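Local coordinates for protein pentafunctional AROM polypeptide (Schizosaccharomyces pombe, PDB 5SWV) that catalyses five consecutive steps of the shikimate pathway, this fragment carrying the 3-dehydroquinate dehydratase and shikimate dehydrogenase units, at residues Pro27-Arg30 with Asp31-Gly35; Val291-Val294 with Gln295-Leu298; Thr352-Arg355 with Gly356-Thr360; Val368-Arg371 with Asp372-Gly375; Ala520-Asp523 with Ala524-Lys528. One frame throughout, in Å; residues are numbered along the deposited sequence.

In the fold
Along the chain the five contacts come in series, each within one continuous run of residues. Interaction 1 lies on the short helix 29-32 of the dehydroquinase barrel. Interaction 2 lies in the substrate-binding domain of the shikimate dehydrogenase, packed on its mixed sheet, its centre about 37 Å from that of interaction 1. Interaction 3 opens helix 353-364, and interaction 4 is the turn after that helix, before strand 374-378 of the six-stranded parallel sheet; their centres are about 17 Å apart. Interaction 5, on helix 522-530 near the C-terminus, touches interaction 1 where Val-34 and Asp-31 pack on Pro-521. Here the dehydroquinase and shikimate dehydrogenase units pack against each other.

Interaction 1 of 5, residues Pro27-Arg30 with Asp31-Gly35; sequences PTLR and DVTVG
The hydroxyl of Thr-33 reaches back one helical turn to Leu-29. Thr-33 OG1 donates to Leu-29 O at 2.9 Å and lies in the plane of that carbonyl. Its chi1 of 58° puts OG1 between the backbone N and the carbonyl carbon, turned back to the preceding turn. The methyl of Thr-33 goes to the leucine side chain, with CG2 4.0 Å from Leu-29 CD1. The two side chains meet at a slant, not end on. Thr-33 N adds only a weak bond to the same carbonyl. Val-32 sits beside this pair. Its CG2 lies 4.3 Å from Leu-29 CD1, while its other methyl, CG1, faces Thr-28 OG1 at 3.8 Å. Thr-28 O takes two donors, Val-32 N at 3.1 Å and Asp-31 N at 2.9 Å. Arg-30 points away, and its NH2 bonds to Asn-363 O. Thr-28 holds the N-cap position, but its side chain makes no capping bond. This is a single-turn helix between strands 13-17 and 38-42 of the (beta/alpha)8 barrel of a type I dehydroquinase.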
# COMPACT_ATOMS: atom_id res chain seq x y z
N PRO A 27 1.49 11.27 12.88
CA PRO A 27 2.35 12.16 12.07
C PRO A 27 3.24 11.43 11.06
O PRO A 27 3.19 11.73 9.87
CB PRO A 27 3.18 12.90 13.12
CG PRO A 27 2.29 12.95 14.32
CD PRO A 27 1.46 11.69 14.30
N THR A 28 3.99 10.43 11.52
CA THR A 28 4.97 9.70 10.71
C THR A 28 4.48 8.35 10.14
O THR A 28 5.28 7.58 9.59
CB THR A 28 6.20 9.39 11.58
OG1 THR A 28 5.79 8.55 12.69
CG2 THR A 28 6.82 10.68 12.08
N LEU A 29 3.19 8.06 10.26
CA LEU A 29 2.60 6.76 9.87
C LEU A 29 2.91 6.35 8.44
O LEU A 29 3.06 5.16 8.15
CB LEU A 29 1.08 6.78 10.04
CG LEU A 29 0.36 5.45 9.79
CD1 LEU A 29 0.60 4.50 10.95
CD2 LEU A 29 -1.13 5.64 9.58
N ARG A 30 2.98 7.32 7.54
CA ARG A 30 3.28 7.03 6.15
C ARG A 30 4.72 6.58 5.93
O ARG A 30 4.98 5.82 5.02
CB ARG A 30 2.94 8.24 5.28
CG ARG A 30 1.45 8.47 5.28
CD ARG A 30 1.09 9.75 4.57
NE ARG A 30 -0.31 10.08 4.77
CZ ARG A 30 -0.98 11.04 4.12
NH1 ARG A 30 -0.38 11.78 3.18
NH2 ARG A 30 -2.26 11.26 4.40
N ASP A 31 5.64 7.05 6.78
CA ASP A 31 7.04 6.61 6.76
C ASP A 31 7.26 5.25 7.44
O ASP A 31 8.02 4.41 6.94
CB ASP A 31 7.95 7.68 7.38
CG ASP A 31 7.92 9.05 6.61
OD1 ASP A 31 7.68 9.08 5.38
OD2 ASP A 31 8.18 10.09 7.27
N VAL A 32 6.59 5.01 8.57
CA VAL A 32 6.83 3.78 9.35
C VAL A 32 6.18 2.54 8.76
O VAL A 32 6.51 1.44 9.17
CB VAL A 32 6.39 3.89 10.82
CG1 VAL A 32 6.99 5.12 11.47
CG2 VAL A 32 4.88 3.90 10.96
N THR A 33 5.24 2.70 7.84
CA THR A 33 4.55 1.55 7.22
C THR A 33 5.17 1.11 5.89
O THR A 33 4.79 0.06 5.36
CB THR A 33 3.05 1.82 7.00
OG1 THR A 33 2.87 2.98 6.19
CG2 THR A 33 2.37 2.03 8.34
N VAL A 34 6.08 1.92 5.35
CA VAL A 34 6.90 1.56 4.19
C VAL A 34 7.28 0.08 4.19
O VAL A 34 7.78 -0.44 5.20
CB VAL A 34 8.17 2.45 4.16
CG1 VAL A 34 9.35 1.80 3.46
CG2 VAL A 34 7.83 3.80 3.52
N GLY A 35 7.00 -0.60 3.08
CA GLY A 35 7.40 -1.99 2.86
C GLY A 35 6.56 -3.05 3.53
O GLY A 35 6.85 -4.24 3.38

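Interaction 2 of 5, residues Val291-Val294 with Gln295-Leu298; sequences VDEV and QKVL
Val-294 and Leu-298 meet where a 3-10 segment, 292-294, runs into a short, weakly bonded helix, 295-298, in the substrate-binding domain of shikimate dehydrogenase. The segment follows strand 282-285 and leads toward strand 303-308. Its inner side packs on the mixed sheet of this domain. Val-294, Val-297 and Leu-298 all touch Phe-257 of strand 253-257, and the last two also reach Phe-303. These three residues are buried, while Asp-292, Gln-295 and Lys-296 lie at the surface.

Val-294 O is the main acceptor. Leu-298 N donates to it at 3.2 Å, with the four-residue spacing of an alpha-helical turn. Val-297 N also points to this oxygen, but the bond is bent and weak. Before it, Gln-295 N makes a long, weak bond of 3.4 Å to Asp-292 O, with the three-residue spacing of a 3-10 turn. An i+4 bond thus joins the i+3 bonds toward the end of the run. Among the side chains, Val-294 CG2 comes within 4.4 Å of Leu-298 CD1. Leu-298 CG also lies against the carbonyl of Val-294.

Glu-293 and Lys-296 have opposite charges, but Glu-293 OE1 and Lys-296 NZ stay 4.9 Å apart. Glu-293 OE2 instead accepts from Thr-290 N. A chi1 of 75° sets Lys-296 CG between its backbone N and carbonyl carbon, and the bent chain then runs back over the preceding turn. It ends in a weak bond of 3.3 Å from Lys-296 NZ to Glu-293 O.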
# COMPACT_ATOMS: atom_id res chain seq x y z
N VAL A 291 11.11 1.48 -31.13
CA VAL A 291 10.62 0.64 -30.04
C VAL A 291 11.21 -0.77 -30.06
O VAL A 291 11.25 -1.44 -29.03
CB VAL A 291 9.08 0.56 -30.06
CG1 VAL A 291 8.58 -0.34 -31.19
CG2 VAL A 291 8.54 0.12 -28.71
N ASP A 292 11.65 -1.24 -31.22
CA ASP A 292 12.05 -2.64 -31.38
C ASP A 292 13.38 -2.94 -30.74
O ASP A 292 13.66 -4.10 -30.42
CB ASP A 292 12.07 -3.02 -32.85
CG ASP A 292 10.71 -2.96 -33.45
OD1 ASP A 292 9.92 -3.89 -33.16
OD2 ASP A 292 10.41 -1.94 -34.14
N GLU A 293 14.17 -1.89 -30.54
CA GLU A 293 15.46 -1.99 -29.87
C GLU A 293 15.36 -2.30 -28.37
O GLU A 293 16.36 -2.68 -27.78
CB GLU A 293 16.26 -0.69 -30.10
CG GLU A 293 16.69 -0.47 -31.55
CD GLU A 293 17.16 0.96 -31.81
OE1 GLU A 293 18.37 1.21 -31.77
OE2 GLU A 293 16.32 1.85 -32.06
N VAL A 294 14.17 -2.16 -27.77
CA VAL A 294 14.00 -2.47 -26.34
C VAL A 294 13.81 -3.97 -26.07
O VAL A 294 13.86 -4.40 -24.92
CB VAL A 294 12.85 -1.67 -25.66
CG1 VAL A 294 12.85 -0.20 -26.08
CG2 VAL A 294 11.48 -2.31 -25.91
N GLN A 295 13.56 -4.75 -27.11
CA GLN A 295 13.28 -6.18 -26.95
C GLN A 295 14.44 -6.98 -26.33
O GLN A 295 14.19 -7.93 -25.58
CB GLN A 295 12.89 -6.80 -28.29
CG GLN A 295 12.25 -8.16 -28.16
CD GLN A 295 11.69 -8.69 -29.47
OE1 GLN A 295 12.11 -8.28 -30.56
NE2 GLN A 295 10.74 -9.61 -29.36
N LYS A 296 15.68 -6.62 -26.66
CA LYS A 296 16.87 -7.30 -26.11
C LYS A 296 17.13 -6.96 -24.63
O LYS A 296 17.81 -7.71 -23.92
CB LYS A 296 18.11 -6.99 -26.97
CG LYS A 296 18.67 -5.60 -26.77
CD LYS A 296 19.24 -5.02 -28.06
CE LYS A 296 19.73 -3.58 -27.85
NZ LYS A 296 19.39 -2.69 -29.00
N VAL A 297 16.59 -5.81 -24.19
CA VAL A 297 16.62 -5.40 -22.79
C VAL A 297 15.63 -6.22 -21.98
O VAL A 297 15.93 -6.66 -20.86
CB VAL A 297 16.26 -3.90 -22.63
CG1 VAL A 297 16.24 -3.49 -21.16
CG2 VAL A 297 17.24 -3.04 -23.42
N LEU A 298 14.44 -6.41 -22.55
CA LEU A 298 13.37 -7.19 -21.93
C LEU A 298 13.76 -8.64 -21.70
O LEU A 298 13.21 -9.29 -20.82
CB LEU A 298 12.10 -7.15 -22.78
CG LEU A 298 11.44 -5.80 -23.12
CD1 LEU A 298 10.19 -6.06 -23.95
CD2 LEU A 298 11.10 -4.97 -21.90

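Interaction 3 of 5, residues Thr352-Arg355 with Gly356-Thr360; sequences TDWR and GIYDT
Arg-355 and Asp-359 form a salt bridge four residues apart on one helix. The arginine grips the carboxylate side-on with two nitrogens. Arg-355 NE donates to Asp-359 OD1 at 2.9 Å, almost straight and in the guanidinium plane. Arg-355 NH2 reaches Asp-359 OD2, also at 2.9 Å, on the syn lone pair of that oxygen, but is more bent. The two planes are turned 57° against each other, so the pairing is twisted, not flat. The arginine chain folds at chi2 (-71°) and again at chi3, which brings the guanidinium forward along the helix to the aspartate. The backbone supports the same spacing, with Asp-359 N bonded to Arg-355 O at 2.7 Å.

On the neighbouring side, Trp-354 and Tyr-358 point the same way. The edge of the indole six-membered ring is directed at the tyrosine face in an offset edge-to-face pair, centroids 5.5 Å apart. Trp-354 CZ3 lies 3.6 Å from Tyr-358 CB. Tyr-358 N bonds to Trp-354 O one turn back. Trp-354 and Ile-357 also pack on helix 382-393, and Asp-353 pairs with Lys-313. The contact is the first turns of helix 353-364, which leads from the substrate-binding domain to the parallel sheet, a course consistent with the domain link of shikimate dehydrogenases.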
# COMPACT_ATOMS: atom_id res chain seq x y z
N THR A 352 0.22 2.88 -14.59
CA THR A 352 0.05 3.59 -13.32
C THR A 352 -0.23 5.08 -13.48
O THR A 352 -0.32 5.77 -12.47
CB THR A 352 1.31 3.47 -12.46
OG1 THR A 352 2.42 3.96 -13.21
CG2 THR A 352 1.56 2.05 -12.06
N ASP A 353 -0.40 5.58 -14.70
CA ASP A 353 -0.67 7.02 -14.88
C ASP A 353 -1.85 7.49 -14.01
O ASP A 353 -1.74 8.48 -13.30
CB ASP A 353 -0.88 7.36 -16.36
CG ASP A 353 0.43 7.32 -17.19
OD1 ASP A 353 1.55 7.47 -16.61
OD2 ASP A 353 0.35 7.15 -18.43
N TRP A 354 -2.95 6.74 -14.02
CA TRP A 354 -4.10 7.06 -13.16
C TRP A 354 -3.79 7.09 -11.66
O TRP A 354 -4.40 7.85 -10.91
CB TRP A 354 -5.27 6.10 -13.43
CG TRP A 354 -5.10 4.72 -12.89
CD1 TRP A 354 -4.40 3.70 -13.45
CD2 TRP A 354 -5.65 4.21 -11.67
NE1 TRP A 354 -4.47 2.58 -12.65
CE2 TRP A 354 -5.25 2.86 -11.56
CE3 TRP A 354 -6.46 4.76 -10.67
CZ2 TRP A 354 -5.63 2.05 -10.50
CZ3 TRP A 354 -6.84 3.96 -9.60
CH2 TRP A 354 -6.42 2.61 -9.53
N ARG A 355 -2.85 6.25 -11.22
CA ARG A 355 -2.48 6.17 -9.82
C ARG A 355 -1.91 7.50 -9.32
O ARG A 355 -2.12 7.87 -8.16
CB ARG A 355 -1.48 5.04 -9.58
CG ARG A 355 -2.03 3.64 -9.87
CD ARG A 355 -3.06 3.19 -8.84
NE ARG A 355 -2.42 3.27 -7.55
CZ ARG A 355 -1.56 2.37 -7.08
NH1 ARG A 355 -1.29 1.26 -7.74
NH2 ARG A 355 -0.99 2.59 -5.92
N GLY A 356 -1.21 8.22 -10.19
CA GLY A 356 -0.75 9.56 -9.87
C GLY A 356 -1.88 10.47 -9.41
O GLY A 356 -1.70 11.30 -8.51
N ILE A 357 -3.05 10.30 -10.02
CA ILE A 357 -4.25 11.05 -9.66
C ILE A 357 -4.90 10.44 -8.44
O ILE A 357 -5.06 11.11 -7.44
CB ILE A 357 -5.25 11.10 -10.83
CG1 ILE A 357 -4.59 11.76 -12.05
CG2 ILE A 357 -6.51 11.87 -10.43
CD1 ILE A 357 -5.38 11.66 -13.33
N TYR A 358 -5.25 9.17 -8.53
CA TYR A 358 -5.91 8.49 -7.45
C TYR A 358 -5.18 8.60 -6.13
O TYR A 358 -5.76 9.04 -5.14
CB TYR A 358 -6.10 7.01 -7.81
CG TYR A 358 -6.86 6.26 -6.75
CD1 TYR A 358 -6.19 5.66 -5.70
CD2 TYR A 358 -8.25 6.19 -6.78
CE1 TYR A 358 -6.88 4.99 -4.70
CE2 TYR A 358 -8.96 5.51 -5.80
CZ TYR A 358 -8.27 4.92 -4.76
OH TYR A 358 -8.93 4.25 -3.77
N ASP A 359 -3.91 8.20 -6.11
CA ASP A 359 -3.12 8.14 -4.86
C ASP A 359 -2.88 9.52 -4.25
O ASP A 359 -2.67 9.64 -3.03
CB ASP A 359 -1.75 7.50 -5.08
CG ASP A 359 -1.80 6.03 -5.51
OD1 ASP A 359 -2.88 5.41 -5.63
OD2 ASP A 359 -0.70 5.48 -5.72
N THR A 360 -2.84 10.55 -5.09
CA THR A 360 -2.64 11.91 -4.60
C THR A 360 -3.86 12.34 -3.77
O THR A 360 -3.69 12.82 -2.66
CB THR A 360 -2.39 12.88 -5.77
OG1 THR A 360 -1.19 12.51 -6.43
CG2 THR A 360 -2.26 14.31 -5.28

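Interaction 4 of 5, residues Val368-Arg371 with Asp372-Gly375; sequences VSLR and DTNG
Leu-370 and Thr-373 close a tight turn at the surface, just ahead of strand 374-378. Thr-373 OG1 donates to Leu-370 O at 2.6 Å, tilted from the plane of the carbonyl. Thr-373 N adds a weak bond of 3.3 Å to the same oxygen. Backbone and side chain of one residue therefore both hold this carbonyl. The threonine chi1 of 53° allows this, because it places OG1 between the backbone N and the carbonyl carbon, facing the turn. The leucine side chain crosses the threonine at a slant, with Leu-370 CD2 3.6 Å from Thr-373 OG1.

Arg-371 and Asp-372 occupy the two corners. Asp-372 has a positive phi of 57°, and the pair comes near a type II beta turn. An ST turn overlaps its start, with Ser-369 OG accepting from Arg-371 N at 3.2 Å. The turn joins helix 353-364 to the first strand of a six-stranded parallel sheet with the 3-2-1-4-5-6 order of a Rossmann fold. Leu-370 is buried against Ser-441 and Ala-442 of strand 440-445. Backbone bonds from Thr-373 to Ser-397 and Arg-398 tie the exit of the turn to the start of the adjacent strand 398-403.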
# COMPACT_ATOMS: atom_id res chain seq x y z
N VAL A 368 -12.05 13.10 5.28
CA VAL A 368 -12.96 13.32 4.12
C VAL A 368 -13.01 12.13 3.15
O VAL A 368 -12.01 11.80 2.53
CB VAL A 368 -12.57 14.60 3.30
CG1 VAL A 368 -13.46 14.77 2.06
CG2 VAL A 368 -12.64 15.87 4.15
N SER A 369 -14.16 11.48 3.05
CA SER A 369 -14.46 10.51 1.99
C SER A 369 -15.16 11.26 0.85
O SER A 369 -15.94 12.19 1.09
CB SER A 369 -15.35 9.39 2.54
OG SER A 369 -15.99 8.65 1.53
N LEU A 370 -14.87 10.85 -0.39
CA LEU A 370 -15.52 11.43 -1.57
C LEU A 370 -16.76 10.66 -2.01
O LEU A 370 -17.33 11.00 -3.05
CB LEU A 370 -14.52 11.54 -2.74
CG LEU A 370 -13.36 12.54 -2.62
CD1 LEU A 370 -12.40 12.41 -3.79
CD2 LEU A 370 -13.88 13.97 -2.55
N ARG A 371 -17.19 9.64 -1.26
CA ARG A 371 -18.47 8.98 -1.54
C ARG A 371 -19.57 10.02 -1.61
O ARG A 371 -19.70 10.84 -0.71
CB ARG A 371 -18.85 7.89 -0.52
CG ARG A 371 -18.97 6.52 -1.16
CD ARG A 371 -19.16 5.38 -0.16
NE ARG A 371 -18.20 4.29 -0.44
CZ ARG A 371 -17.79 3.36 0.43
NH1 ARG A 371 -16.89 2.45 0.03
NH2 ARG A 371 -18.24 3.31 1.69
N ASP A 372 -20.33 9.98 -2.70
CA ASP A 372 -21.47 10.85 -2.94
C ASP A 372 -21.14 12.33 -2.87
O ASP A 372 -21.84 13.09 -2.23
CB ASP A 372 -22.62 10.49 -1.98
CG ASP A 372 -23.20 9.10 -2.24
OD1 ASP A 372 -23.17 8.62 -3.39
OD2 ASP A 372 -23.72 8.51 -1.27
N THR A 373 -20.06 12.74 -3.54
CA THR A 373 -19.66 14.15 -3.65
C THR A 373 -19.64 14.55 -5.11
O THR A 373 -19.87 13.72 -5.98
CB THR A 373 -18.26 14.40 -3.06
OG1 THR A 373 -17.31 13.50 -3.65
CG2 THR A 373 -18.29 14.21 -1.57
N ASN A 374 -19.38 15.82 -5.38
CA ASN A 374 -19.28 16.30 -6.73
C ASN A 374 -17.86 16.64 -7.09
O ASN A 374 -17.14 17.22 -6.29
CB ASN A 374 -20.13 17.55 -6.89
CG ASN A 374 -21.56 17.32 -6.46
OD1 ASN A 374 -22.18 16.30 -6.76
ND2 ASN A 374 -22.09 18.27 -5.73
N GLY A 375 -17.47 16.28 -8.32
CA GLY A 375 -16.13 16.55 -8.83
C GLY A 375 -16.15 17.32 -10.13
O GLY A 375 -17.19 17.47 -10.76

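Interaction 5 of 5, residues Ala520-Asp523 with Ala524-Lys528; sequences APFD and AVYQK
Phe-522 and Tyr-526 both carry CG anti to the backbone N, with chi1 167° and -180°, so their rings leave the helix in the same direction. One turn apart, they lie side by side. Tyr-526 CB sits over one face of the phenylalanine ring, 4.1 Å from its centroid, in a CH-pi contact. Beyond it, Phe-522 CZ approaches Tyr-526 CD2 at 3.4 Å. The ring planes are inclined by 32°, and the centroids are 5.2 Å apart.

The backbone fixes the spacing of the rings. Tyr-526 N donates to Phe-522 O at 2.8 Å. Gln-527 N repeats the pattern one residue on, reaching Asp-523 O at 3.0 Å. Pro-521 stands at the N-cap position. Val-525 CG2 lies nearest Pro-521 O, and Pro-521 CD is a looser neighbour at 4.4 Å.

Helix 522-530 is near the end of the shikimate dehydrogenase unit. Phe-522 packs on Glu-502 and Val-505 of helix 500-516 and makes a cation-pi contact with Arg-506 of the same helix. Val-525 is buried against Leu-269 and Leu-276 of helix 266-277, while Pro-521 touches Val-34 in the loop that leads to strand 38-42 of the dehydroquinase barrel.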
# COMPACT_ATOMS: atom_id res chain seq x y z
N ALA A 520 7.19 2.64 -0.92
CA ALA A 520 8.31 3.49 -0.54
C ALA A 520 7.76 4.84 -0.06
O ALA A 520 6.71 5.25 -0.53
CB ALA A 520 9.23 3.67 -1.74
N PRO A 521 8.47 5.55 0.83
CA PRO A 521 7.91 6.78 1.42
C PRO A 521 7.91 7.95 0.45
O PRO A 521 8.94 8.24 -0.17
CB PRO A 521 8.85 7.07 2.59
CG PRO A 521 10.15 6.43 2.22
CD PRO A 521 9.92 5.46 1.09
N PHE A 522 6.77 8.63 0.32
CA PHE A 522 6.64 9.70 -0.65
C PHE A 522 7.57 10.87 -0.35
O PHE A 522 8.28 11.30 -1.23
CB PHE A 522 5.20 10.18 -0.73
CG PHE A 522 5.02 11.48 -1.48
CD1 PHE A 522 4.85 11.48 -2.85
CD2 PHE A 522 5.02 12.70 -0.80
CE1 PHE A 522 4.68 12.67 -3.53
CE2 PHE A 522 4.85 13.89 -1.48
CZ PHE A 522 4.68 13.88 -2.85
N ASP A 523 7.57 11.35 0.89
CA ASP A 523 8.28 12.58 1.27
C ASP A 523 9.76 12.64 0.88
O ASP A 523 10.18 13.58 0.21
CB ASP A 523 8.18 12.82 2.77
CG ASP A 523 6.83 13.39 3.20
OD1 ASP A 523 5.93 13.65 2.35
OD2 ASP A 523 6.69 13.60 4.42
N ALA A 524 10.54 11.65 1.33
CA ALA A 524 11.99 11.64 1.06
C ALA A 524 12.31 11.37 -0.40
O ALA A 524 13.33 11.84 -0.89
CB ALA A 524 12.70 10.63 1.95
N VAL A 525 11.46 10.63 -1.09
CA VAL A 525 11.66 10.37 -2.51
C VAL A 525 11.36 11.64 -3.31
O VAL A 525 12.04 11.93 -4.28
CB VAL A 525 10.80 9.21 -3.01
CG1 VAL A 525 10.98 9.02 -4.50
CG2 VAL A 525 11.18 7.92 -2.30
N TYR A 526 10.33 12.37 -2.89
CA TYR A 526 9.97 13.65 -3.49
C TYR A 526 11.08 14.70 -3.27
O TYR A 526 11.41 15.44 -4.19
CB TYR A 526 8.60 14.11 -2.95
CG TYR A 526 8.09 15.42 -3.49
CD1 TYR A 526 8.49 16.64 -2.91
CD2 TYR A 526 7.22 15.46 -4.56
CE1 TYR A 526 8.05 17.85 -3.40
CE2 TYR A 526 6.77 16.68 -5.06
CZ TYR A 526 7.18 17.87 -4.47
OH TYR A 526 6.74 19.06 -4.96
N GLN A 527 11.66 14.74 -2.07
CA GLN A 527 12.73 15.72 -1.77
C GLN A 527 13.96 15.64 -2.67
O GLN A 527 14.58 16.66 -2.94
CB GLN A 527 13.18 15.67 -0.28
CG GLN A 527 12.19 16.29 0.72
CD GLN A 527 11.61 17.64 0.28
OE1 GLN A 527 12.35 18.52 -0.20
NE2 GLN A 527 10.29 17.82 0.43
N LYS A 528 14.28 14.42 -3.12
CA LYS A 528 15.41 14.18 -4.03
C LYS A 528 15.06 14.36 -5.51
O LYS A 528 15.90 14.76 -6.31
CB LYS A 528 16.03 12.80 -3.76
CG LYS A 528 16.78 12.75 -2.42
CD LYS A 528 17.69 11.52 -2.23
CE LYS A 528 18.86 11.46 -3.21
NZ LYS A 528 19.68 12.70 -3.19